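Local coordinates for CBS domain containing membrane protein (Sphaerobacter thermophilus, PDB 4ESY), which is of uncharacterised function but carries a C-terminal pair of CBS motifs, the part in this chain, which probably senses adenine nucleotides as in related CBS proteins, at residues G63-S68 with S108-Q113; F77-A82 with H97-G102; I136-V141 with V148-R153. All blocks are in the same frame, centred on the assembly; numbering follows the deposited sequence.

Contact 1 of 3, residues G63-S68 with S108-Q113; sequences GIITES and SAVMTQ
Two backbone hydrogen bonds hold residues 63-68 against residues 108-113, and both belong to one pair of residues. Ile64 N donates to Thr112 O at 2.9 Å, in the plane of that carbonyl. Thr112 N returns a bond to Ile64 O at 2.8 Å and arrives nearly along the C=O axis. This is a single antiparallel bridge of the hydrogen-bonded kind.

Water supports the same spot. One molecule donates to Ile64 O and lies 2.5 Å from Thr112 OG1. With OG1 between the backbone N and the carbonyl carbon (chi1 58°), the Thr112 hydroxyl reaches the water that bridges to Ile64 O. Ile64 O thus receives both the Thr112 amide and the water.

The bridge joins the two CBS motifs of the chain. Strand 61-64 belongs to the first motif and is an edge strand of its sheet within this chain. The segment leaving helix 107-110 belongs to the second motif and meets that edge at this single bridge.

Apolar contacts flank the bridge. The extended Ile65 side chain, with CG1 anti to the backbone N, crosses Val110 obliquely, and its CD1 reaches Val110 CG2 at 3.7 Å. Leu37 of helix 37-46 touches both of these side chains. Selenomethionine Met111 presses its CB on Ile64 O. Its extended chain then carries SE over Gly63 CA at 3.9 Å. A beta carbon on Gly63 would clash with SE as placed here. Gln113 bends at chi2 (-47°) and brings NE2 to 4.0 Å from Gly63 CA. That amide group is held by a hydrogen bond from NE2 to Val62 O.

One polar pair lies within residues 63-68 themselves. Thr66 OG1 and Ser68 OG are hydrogen-bonded, and Asp69 accepts a bond from Thr66 N.

Contact 2 of 3, residues F77-A82 with H97-G102; sequences FWIYEA and HLFETG
Ile79 is the side chain that drives residues 77-82 against helix 92-102. Its CB points toward the helix. CG1 stands anti to the backbone N (chi1 -162°) and lies 3.6 Å from Phe99 CZ. CG2 takes the crowded position between the backbone N and the carbonyl carbon. It rests on one face of the neighbouring Tyr80 ring, toward the rim, and approaches Phe99 CE1 loosely. The chain stays extended to its tip, so CD1 slides between Phe99 and Leu98. Ile79 CD1 lies over the centre of the Phe99 ring in a CH-pi contact, 12° off the ring normal. Ile79 CD1 is also 3.4 Å from Leu98 CB, tighter than usual for two carbons. The same methyl touches Leu98 CD1. Ile79 is therefore wedged at its end.

Phe99 turns its edge toward the face of Tyr80. The pair is an offset edge-to-face stack, with centroids 5.7 Å apart and planes at 65°. Tyr80 CE1 lies 3.9 Å from both Phe99 CD1 and Phe99 CE1. Beyond the ring, Tyr80 OH comes within 3.4 Å of Gly102 CA. A beta carbon on Gly102 would clash with this oxygen. A water in the plane of the tyrosine ring joins Tyr80 OH to Phe99 O; it donates to the carbonyl at 2.6 Å. This link ties the phenol to the helix backbone without a direct hydrogen bond across the segments.

The contact packs an irregular helical turn, residues 77-81, against helix 92-102. Ala82 follows the turn at the N-cap position before helix 83-86. Tyr80 also leans on Ala41 of helix 37-46, while Ser83 of helix 83-86 touches Phe99.

Contact 3 of 3, residues I136-V141 with V148-R153; sequences IHRIPV and VGIVTR
Strands 138-143 and 146-152 form an antiparallel hairpin of the second CBS motif, tightest in its buried middle. Ile139 N donates to Val151 O and Val151 N to Ile139 O, each at 2.8 Å. Val141 N continues the ladder to Gly149 O. A classic beta bulge follows: Val148 and Gly149 both face Val141. Val141 O takes a 2.8 Å bond from Val148 N and a weak one from Gly149 N. On the face that carries Ile139, Val141 and Val151, Val141 CG2 meets Val151 CG2 at 3.7 Å. At the bulge, Val141 CG1 packs on Val148 CG2.

The other end is more open, and His137 is exposed. Here Arg153 bends at chi3 (-72°) and reaches back to the loop just before strand 138-143. Arg153 NH2 donates to Ile136 O at 2.8 Å, with the oxygen near the guanidinium plane. The His137 and Arg153 side chains cross obliquely, ring and guanidinium planes 64° apart, with His137 ND1 3.3 Å from Arg153 NE. Arg153 N also bonds His137 O. An alanine in place of Arg153 would lose the bond to Ile136 O and would probably loosen this end.

Arg138 CG lies against Ile150 CG2 and Thr152 CG2 on the opposite face; its NH1 bonds the S-hydroxycysteine at position 51. Ile139 and Val151 pack on helix 124-134, whereas Pro140 meets strand 61-64 of the first motif.

Along the chain contact 2 is nested in the loop closed by contact 1, and contact 3 follows both. Contacts 1 and 3 have centres 13 Å apart and touch. Ile64 CD1 packs on Pro140 and Ile150, and Thr66 CG2 meets Arg138 CZ. Strand 61-64 of the first CBS motif thus meets the hairpin 138-152 of the second, consistent with the paired arrangement of a Bateman module. Contact 2 lies farther out, 16 Å from contact 1 between centres, and joins it through Phe77 on Glu67. Contacts 2 and 3 do not touch; their centres are 26 Å apart and their nearest atoms about 12 Å. Contact 2 thus lies on the side of contact 1, apart from the hairpin.

Contact 1 of 3, residues G63-S68 with S108-Q113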
loop_
_atom_site.group_PDB
_atom_site.type_symbol
_atom_site.label_atom_id
_atom_site.label_comp_id
_atom_site.label_asym_id
_atom_site.label_seq_id
_atom_site.Cartn_x
_atom_site.Cartn_y
_atom_site.Cartn_z
ATOM N N GLY B 63 -11.864 6.891 -14.988
ATOM C CA GLY B 63 -11.038 7.483 -13.959
ATOM C C GLY B 63 -10.583 6.423 -12.978
ATOM O O GLY B 63 -10.861 5.235 -13.168
ATOM N N ILE B 64 -9.839 6.877 -11.984
ATOM C CA ILE B 64 -9.341 6.070 -10.875
ATOM C C ILE B 64 -9.682 6.799 -9.582
ATOM O O ILE B 64 -9.611 8.024 -9.524
ATOM C CB ILE B 64 -7.847 6.001 -10.907
ATOM C CG1 ILE B 64 -7.402 5.546 -12.283
ATOM C CG2 ILE B 64 -7.330 5.038 -9.809
ATOM C CD1 ILE B 64 -7.788 4.119 -12.552
ATOM N N ILE B 65 -10.042 6.063 -8.543
ATOM C CA ILE B 65 -10.325 6.733 -7.273
ATOM C C ILE B 65 -9.648 5.923 -6.170
ATOM O O ILE B 65 -9.602 4.683 -6.242
ATOM C CB ILE B 65 -11.874 6.852 -7.063
ATOM C CG1 ILE B 65 -12.255 7.723 -5.844
ATOM C CG2 ILE B 65 -12.523 5.477 -6.967
ATOM C CD1 ILE B 65 -13.836 7.952 -5.730
ATOM N N THR B 66 -9.097 6.636 -5.186
ATOM C CA THR B 66 -8.421 6.028 -4.046
ATOM C C THR B 66 -8.936 6.653 -2.755
ATOM O O THR B 66 -9.666 7.680 -2.779
ATOM C CB THR B 66 -6.930 6.367 -4.033
ATOM O OG1 THR B 66 -6.800 7.790 -3.867
ATOM C CG2 THR B 66 -6.241 5.914 -5.320
ATOM N N GLU B 67 -8.549 6.058 -1.632
ATOM C CA GLU B 67 -8.983 6.585 -0.337
ATOM C C GLU B 67 -8.583 8.045 -0.171
ATOM O O GLU B 67 -9.378 8.831 0.336
ATOM C CB GLU B 67 -8.423 5.754 0.805
ATOM C CG GLU B 67 -8.824 4.271 0.736
ATOM C CD GLU B 67 -7.909 3.375 1.597
ATOM O OE1 GLU B 67 -6.732 3.735 1.824
ATOM O OE2 GLU B 67 -8.373 2.301 2.048
ATOM N N SER B 68 -7.381 8.405 -0.640
ATOM C CA SER B 68 -6.858 9.735 -0.416
ATOM C C SER B 68 -7.662 10.763 -1.202
ATOM O O SER B 68 -7.736 11.929 -0.806
ATOM C CB SER B 68 -5.363 9.817 -0.798
ATOM O OG SER B 68 -5.180 9.411 -2.144
ATOM N N SER B 108 -17.115 10.825 -9.444
ATOM C CA SER B 108 -16.636 11.669 -10.552
ATOM C C SER B 108 -16.089 13.014 -10.062
ATOM O O SER B 108 -15.245 13.628 -10.707
ATOM C CB SER B 108 -17.748 11.897 -11.573
ATOM O OG SER B 108 -18.877 12.488 -10.960
ATOM N N ALA B 109 -16.553 13.454 -8.903
ATOM C CA ALA B 109 -16.133 14.728 -8.373
ATOM C C ALA B 109 -14.755 14.667 -7.737
ATOM O O ALA B 109 -14.081 15.696 -7.653
ATOM C CB ALA B 109 -17.167 15.257 -7.408
ATOM N N VAL B 110 -14.313 13.479 -7.305
ATOM C CA VAL B 110 -12.959 13.379 -6.783
ATOM C C VAL B 110 -11.977 12.480 -7.569
ATOM O O VAL B 110 -10.797 12.474 -7.267
ATOM C CB VAL B 110 -12.953 12.961 -5.268
ATOM C CG1 VAL B 110 -13.773 13.978 -4.403
ATOM C CG2 VAL B 110 -13.475 11.542 -5.093
HETATM N N MSE B 111 -12.444 11.699 -8.541
HETATM C CA MSE B 111 -11.536 10.767 -9.206
HETATM C C MSE B 111 -10.412 11.472 -9.993
HETATM O O MSE B 111 -10.481 12.674 -10.332
HETATM C CB MSE B 111 -12.310 9.822 -10.123
HETATM C CG MSE B 111 -12.841 10.599 -11.299
HETATM SE SE MSE B 111 -13.962 9.564 -12.468
HETATM C CE MSE B 111 -13.972 10.827 -13.971
ATOM N N THR B 112 -9.355 10.735 -10.287
ATOM C CA THR B 112 -8.326 11.292 -11.159
ATOM C C THR B 112 -8.320 10.598 -12.528
ATOM O O THR B 112 -8.843 9.488 -12.686
ATOM C CB THR B 112 -6.924 11.215 -10.520
ATOM O OG1 THR B 112 -6.625 9.857 -10.208
ATOM C CG2 THR B 112 -6.859 12.021 -9.230
ATOM N N GLN B 113 -7.720 11.278 -13.494
ATOM C CA GLN B 113 -7.465 10.736 -14.808
ATOM C C GLN B 113 -6.146 9.996 -14.791
ATOM O O GLN B 113 -5.159 10.481 -14.235
ATOM C CB GLN B 113 -7.415 11.882 -15.813
ATOM C CG GLN B 113 -8.769 12.460 -15.998
ATOM C CD GLN B 113 -9.770 11.350 -16.203
ATOM O OE1 GLN B 113 -9.667 10.587 -17.166
ATOM N NE2 GLN B 113 -10.725 11.232 -15.297
HETATM O O HOH W 1 -6.835 8.623 -8.094
#

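Contact 2 of 3, residues F77-A82 with H97-G102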
loop_
_atom_site.group_PDB
_atom_site.type_symbol
_atom_site.label_atom_id
_atom_site.label_comp_id
_atom_site.label_asym_id
_atom_site.label_seq_id
_atom_site.Cartn_x
_atom_site.Cartn_y
_atom_site.Cartn_z
ATOM N N PHE B 77 -11.311 9.717 4.623
ATOM C CA PHE B 77 -11.843 8.362 4.405
ATOM C C PHE B 77 -12.019 7.590 5.731
ATOM O O PHE B 77 -12.912 6.745 5.869
ATOM C CB PHE B 77 -10.955 7.599 3.428
ATOM C CG PHE B 77 -11.432 6.194 3.139
ATOM C CD1 PHE B 77 -12.242 5.931 2.031
ATOM C CD2 PHE B 77 -11.092 5.156 3.968
ATOM C CE1 PHE B 77 -12.685 4.621 1.757
ATOM C CE2 PHE B 77 -11.543 3.831 3.701
ATOM C CZ PHE B 77 -12.340 3.585 2.596
ATOM N N TRP B 78 -11.213 7.924 6.733
ATOM C CA TRP B 78 -11.241 7.154 7.990
ATOM C C TRP B 78 -12.593 7.222 8.689
ATOM O O TRP B 78 -12.928 6.341 9.471
ATOM C CB TRP B 78 -10.137 7.627 8.970
ATOM C CG TRP B 78 -9.572 6.486 9.761
ATOM C CD1 TRP B 78 -9.252 5.243 9.283
ATOM C CD2 TRP B 78 -9.337 6.448 11.181
ATOM N NE1 TRP B 78 -8.785 4.451 10.317
ATOM C CE2 TRP B 78 -8.829 5.168 11.488
ATOM C CE3 TRP B 78 -9.487 7.381 12.215
ATOM C CZ2 TRP B 78 -8.484 4.783 12.799
ATOM C CZ3 TRP B 78 -9.133 7.011 13.515
ATOM C CH2 TRP B 78 -8.628 5.723 13.792
ATOM N N ILE B 79 -13.366 8.267 8.397
ATOM C CA ILE B 79 -14.690 8.393 8.968
ATOM C C ILE B 79 -15.569 7.157 8.701
ATOM O O ILE B 79 -16.417 6.786 9.531
ATOM C CB ILE B 79 -15.384 9.675 8.495
ATOM C CG1 ILE B 79 -16.515 9.977 9.425
ATOM C CG2 ILE B 79 -15.907 9.570 7.025
ATOM C CD1 ILE B 79 -17.053 11.330 9.220
ATOM N N TYR B 80 -15.337 6.496 7.570
ATOM C CA TYR B 80 -16.106 5.284 7.228
ATOM C C TYR B 80 -15.589 4.029 7.947
ATOM O O TYR B 80 -16.288 3.017 8.017
ATOM C CB TYR B 80 -16.158 5.066 5.688
ATOM C CG TYR B 80 -16.870 6.206 4.983
ATOM C CD1 TYR B 80 -18.265 6.295 5.003
ATOM C CD2 TYR B 80 -16.161 7.188 4.296
ATOM C CE1 TYR B 80 -18.918 7.341 4.393
ATOM C CE2 TYR B 80 -16.815 8.244 3.677
ATOM C CZ TYR B 80 -18.181 8.308 3.720
ATOM O OH TYR B 80 -18.831 9.353 3.121
ATOM N N GLU B 81 -14.375 4.083 8.490
ATOM C CA GLU B 81 -13.839 2.937 9.243
ATOM C C GLU B 81 -13.954 3.078 10.752
ATOM O O GLU B 81 -14.091 2.087 11.462
ATOM C CB GLU B 81 -12.350 2.723 8.938
ATOM C CG GLU B 81 -12.027 2.463 7.491
ATOM C CD GLU B 81 -10.561 2.050 7.273
ATOM O OE1 GLU B 81 -9.772 2.888 6.822
ATOM O OE2 GLU B 81 -10.189 0.892 7.533
ATOM N N ALA B 82 -13.848 4.304 11.251
ATOM C CA ALA B 82 -13.683 4.500 12.682
ATOM C C ALA B 82 -14.347 5.773 13.127
ATOM O O ALA B 82 -13.687 6.596 13.734
ATOM C CB ALA B 82 -12.177 4.558 13.022
ATOM N N HIS B 97 -22.124 16.077 9.537
ATOM C CA HIS B 97 -21.969 16.908 8.349
ATOM C C HIS B 97 -21.022 16.275 7.304
ATOM O O HIS B 97 -21.234 16.368 6.074
ATOM C CB HIS B 97 -21.487 18.296 8.751
ATOM C CG HIS B 97 -21.254 19.198 7.586
ATOM N ND1 HIS B 97 -22.274 19.615 6.759
ATOM C CD2 HIS B 97 -20.111 19.714 7.072
ATOM C CE1 HIS B 97 -21.772 20.371 5.798
ATOM N NE2 HIS B 97 -20.461 20.443 5.963
ATOM N N LEU B 98 -19.969 15.633 7.799
ATOM C CA LEU B 98 -19.093 14.867 6.929
ATOM C C LEU B 98 -19.849 13.745 6.220
ATOM O O LEU B 98 -19.729 13.578 5.008
ATOM C CB LEU B 98 -17.906 14.313 7.727
ATOM C CG LEU B 98 -16.969 15.395 8.258
ATOM C CD1 LEU B 98 -15.808 14.752 9.032
ATOM C CD2 LEU B 98 -16.464 16.276 7.102
ATOM N N PHE B 99 -20.609 12.964 6.969
ATOM C CA PHE B 99 -21.450 11.932 6.358
ATOM C C PHE B 99 -22.436 12.488 5.321
ATOM O O PHE B 99 -22.634 11.871 4.259
ATOM C CB PHE B 99 -22.199 11.109 7.406
ATOM C CG PHE B 99 -21.332 10.124 8.134
ATOM C CD1 PHE B 99 -20.501 9.256 7.436
ATOM C CD2 PHE B 99 -21.327 10.084 9.532
ATOM C CE1 PHE B 99 -19.686 8.331 8.122
ATOM C CE2 PHE B 99 -20.519 9.170 10.231
ATOM C CZ PHE B 99 -19.701 8.292 9.529
ATOM N N GLU B 100 -23.049 13.626 5.642
ATOM C CA GLU B 100 -23.993 14.291 4.743
ATOM C C GLU B 100 -23.291 14.611 3.408
ATOM O O GLU B 100 -23.804 14.338 2.324
ATOM C CB GLU B 100 -24.535 15.582 5.392
ATOM C CG GLU B 100 -25.375 15.377 6.651
ATOM C CD GLU B 100 -25.646 16.682 7.455
ATOM O OE1 GLU B 100 -26.223 16.598 8.567
ATOM O OE2 GLU B 100 -25.285 17.787 6.986
ATOM N N THR B 101 -22.102 15.185 3.506
ATOM C CA THR B 101 -21.310 15.530 2.342
ATOM C C THR B 101 -20.973 14.287 1.511
ATOM O O THR B 101 -21.019 14.334 0.288
ATOM C CB THR B 101 -20.021 16.266 2.759
ATOM O OG1 THR B 101 -20.381 17.528 3.352
ATOM C CG2 THR B 101 -19.137 16.543 1.526
ATOM N N GLY B 102 -20.672 13.171 2.174
ATOM C CA GLY B 102 -20.298 11.962 1.469
ATOM C C GLY B 102 -21.463 11.376 0.689
ATOM O O GLY B 102 -21.247 10.727 -0.311
HETATM O O HOH W 2 -21.589 9.509 3.888
#

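Contact 3 of 3, residues I136-V141 with V148-R153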
loop_
_atom_site.group_PDB
_atom_site.type_symbol
_atom_site.label_atom_id
_atom_site.label_comp_id
_atom_site.label_asym_id
_atom_site.label_seq_id
_atom_site.Cartn_x
_atom_site.Cartn_y
_atom_site.Cartn_z
ATOM N N ILE B 136 4.781 7.376 -11.398
ATOM C CA ILE B 136 3.448 7.196 -10.842
ATOM C C ILE B 136 3.391 5.955 -9.988
ATOM O O ILE B 136 4.332 5.178 -9.969
ATOM C CB ILE B 136 2.376 7.135 -11.942
ATOM C CG1 ILE B 136 2.703 6.040 -12.953
ATOM C CG2 ILE B 136 2.282 8.482 -12.642
ATOM C CD1 ILE B 136 1.861 6.121 -14.198
ATOM N N HIS B 137 2.287 5.770 -9.271
ATOM C CA HIS B 137 2.166 4.652 -8.337
ATOM C C HIS B 137 1.128 3.598 -8.722
ATOM O O HIS B 137 1.059 2.527 -8.084
ATOM C CB HIS B 137 1.860 5.160 -6.936
ATOM C CG HIS B 137 2.934 6.039 -6.370
ATOM N ND1 HIS B 137 4.109 5.535 -5.847
ATOM C CD2 HIS B 137 3.019 7.386 -6.266
ATOM C CE1 HIS B 137 4.866 6.537 -5.436
ATOM N NE2 HIS B 137 4.226 7.671 -5.676
ATOM N N ARG B 138 0.337 3.888 -9.753
ATOM C CA ARG B 138 -0.768 3.006 -10.126
ATOM C C ARG B 138 -1.008 3.106 -11.609
ATOM O O ARG B 138 -1.044 4.206 -12.129
ATOM C CB ARG B 138 -2.058 3.496 -9.476
ATOM C CG ARG B 138 -2.400 2.845 -8.175
ATOM C CD ARG B 138 -3.598 3.554 -7.559
ATOM N NE ARG B 138 -3.234 4.832 -6.978
ATOM C CZ ARG B 138 -2.877 4.993 -5.706
ATOM N NH1 ARG B 138 -2.836 3.945 -4.890
ATOM N NH2 ARG B 138 -2.568 6.201 -5.251
ATOM N N ILE B 139 -1.247 1.977 -12.272
ATOM C CA ILE B 139 -1.599 1.995 -13.688
ATOM C C ILE B 139 -2.724 1.019 -13.943
ATOM O O ILE B 139 -2.558 -0.176 -13.666
ATOM C CB ILE B 139 -0.399 1.573 -14.561
ATOM C CG1 ILE B 139 0.705 2.644 -14.477
ATOM C CG2 ILE B 139 -0.844 1.350 -16.040
ATOM C CD1 ILE B 139 2.054 2.234 -15.103
ATOM N N PRO B 140 -3.833 1.502 -14.522
ATOM C CA PRO B 140 -4.978 0.673 -14.890
ATOM C C PRO B 140 -4.671 -0.258 -16.089
ATOM O O PRO B 140 -3.937 0.106 -17.002
ATOM C CB PRO B 140 -6.090 1.704 -15.217
ATOM C CG PRO B 140 -5.366 2.932 -15.624
ATOM C CD PRO B 140 -4.051 2.928 -14.847
ATOM N N VAL B 141 -5.187 -1.477 -16.032
ATOM C CA VAL B 141 -5.040 -2.435 -17.125
ATOM C C VAL B 141 -6.405 -2.543 -17.780
ATOM O O VAL B 141 -7.418 -2.721 -17.113
ATOM C CB VAL B 141 -4.528 -3.807 -16.635
ATOM C CG1 VAL B 141 -4.214 -4.720 -17.816
ATOM C CG2 VAL B 141 -3.270 -3.625 -15.777
ATOM N N VAL B 148 -9.509 -4.345 -16.242
ATOM C CA VAL B 148 -9.398 -5.711 -15.765
ATOM C C VAL B 148 -8.482 -5.723 -14.568
ATOM O O VAL B 148 -8.283 -6.746 -13.951
ATOM C CB VAL B 148 -8.802 -6.647 -16.851
ATOM C CG1 VAL B 148 -9.781 -6.831 -18.008
ATOM C CG2 VAL B 148 -7.490 -6.093 -17.353
ATOM N N GLY B 149 -7.916 -4.577 -14.228
ATOM C CA GLY B 149 -7.094 -4.518 -13.037
ATOM C C GLY B 149 -6.450 -3.168 -12.840
ATOM O O GLY B 149 -6.561 -2.300 -13.702
ATOM N N ILE B 150 -5.785 -2.999 -11.694
ATOM C CA ILE B 150 -4.907 -1.857 -11.449
ATOM C C ILE B 150 -3.604 -2.423 -10.914
ATOM O O ILE B 150 -3.611 -3.223 -9.989
ATOM C CB ILE B 150 -5.467 -0.845 -10.432
ATOM C CG1 ILE B 150 -6.609 -0.027 -11.021
ATOM C CG2 ILE B 150 -4.364 0.164 -10.024
ATOM C CD1 ILE B 150 -7.341 0.857 -9.978
ATOM N N VAL B 151 -2.495 -2.055 -11.534
ATOM C CA VAL B 151 -1.203 -2.556 -11.090
ATOM C C VAL B 151 -0.556 -1.428 -10.284
ATOM O O VAL B 151 -0.525 -0.271 -10.721
ATOM C CB VAL B 151 -0.320 -2.952 -12.283
ATOM C CG1 VAL B 151 1.163 -3.151 -11.841
ATOM C CG2 VAL B 151 -0.883 -4.200 -12.951
ATOM N N THR B 152 -0.124 -1.742 -9.071
ATOM C CA THR B 152 0.505 -0.730 -8.230
ATOM C C THR B 152 2.020 -0.936 -8.148
ATOM O O THR B 152 2.544 -1.989 -8.499
ATOM C CB THR B 152 -0.037 -0.788 -6.801
ATOM O OG1 THR B 152 0.293 -2.070 -6.251
ATOM C CG2 THR B 152 -1.560 -0.632 -6.814
ATOM N N ARG B 153 2.702 0.067 -7.621
ATOM C CA ARG B 153 4.131 -0.021 -7.375
ATOM C C ARG B 153 4.398 -1.175 -6.392
ATOM O O ARG B 153 5.304 -1.948 -6.608
ATOM C CB ARG B 153 4.659 1.328 -6.872
ATOM C CG ARG B 153 6.158 1.440 -6.771
ATOM C CD ARG B 153 6.571 2.869 -6.397
ATOM N NE ARG B 153 6.380 3.811 -7.509
ATOM C CZ ARG B 153 7.357 4.218 -8.326
ATOM N NH1 ARG B 153 8.603 3.775 -8.149
ATOM N NH2 ARG B 153 7.101 5.083 -9.307
#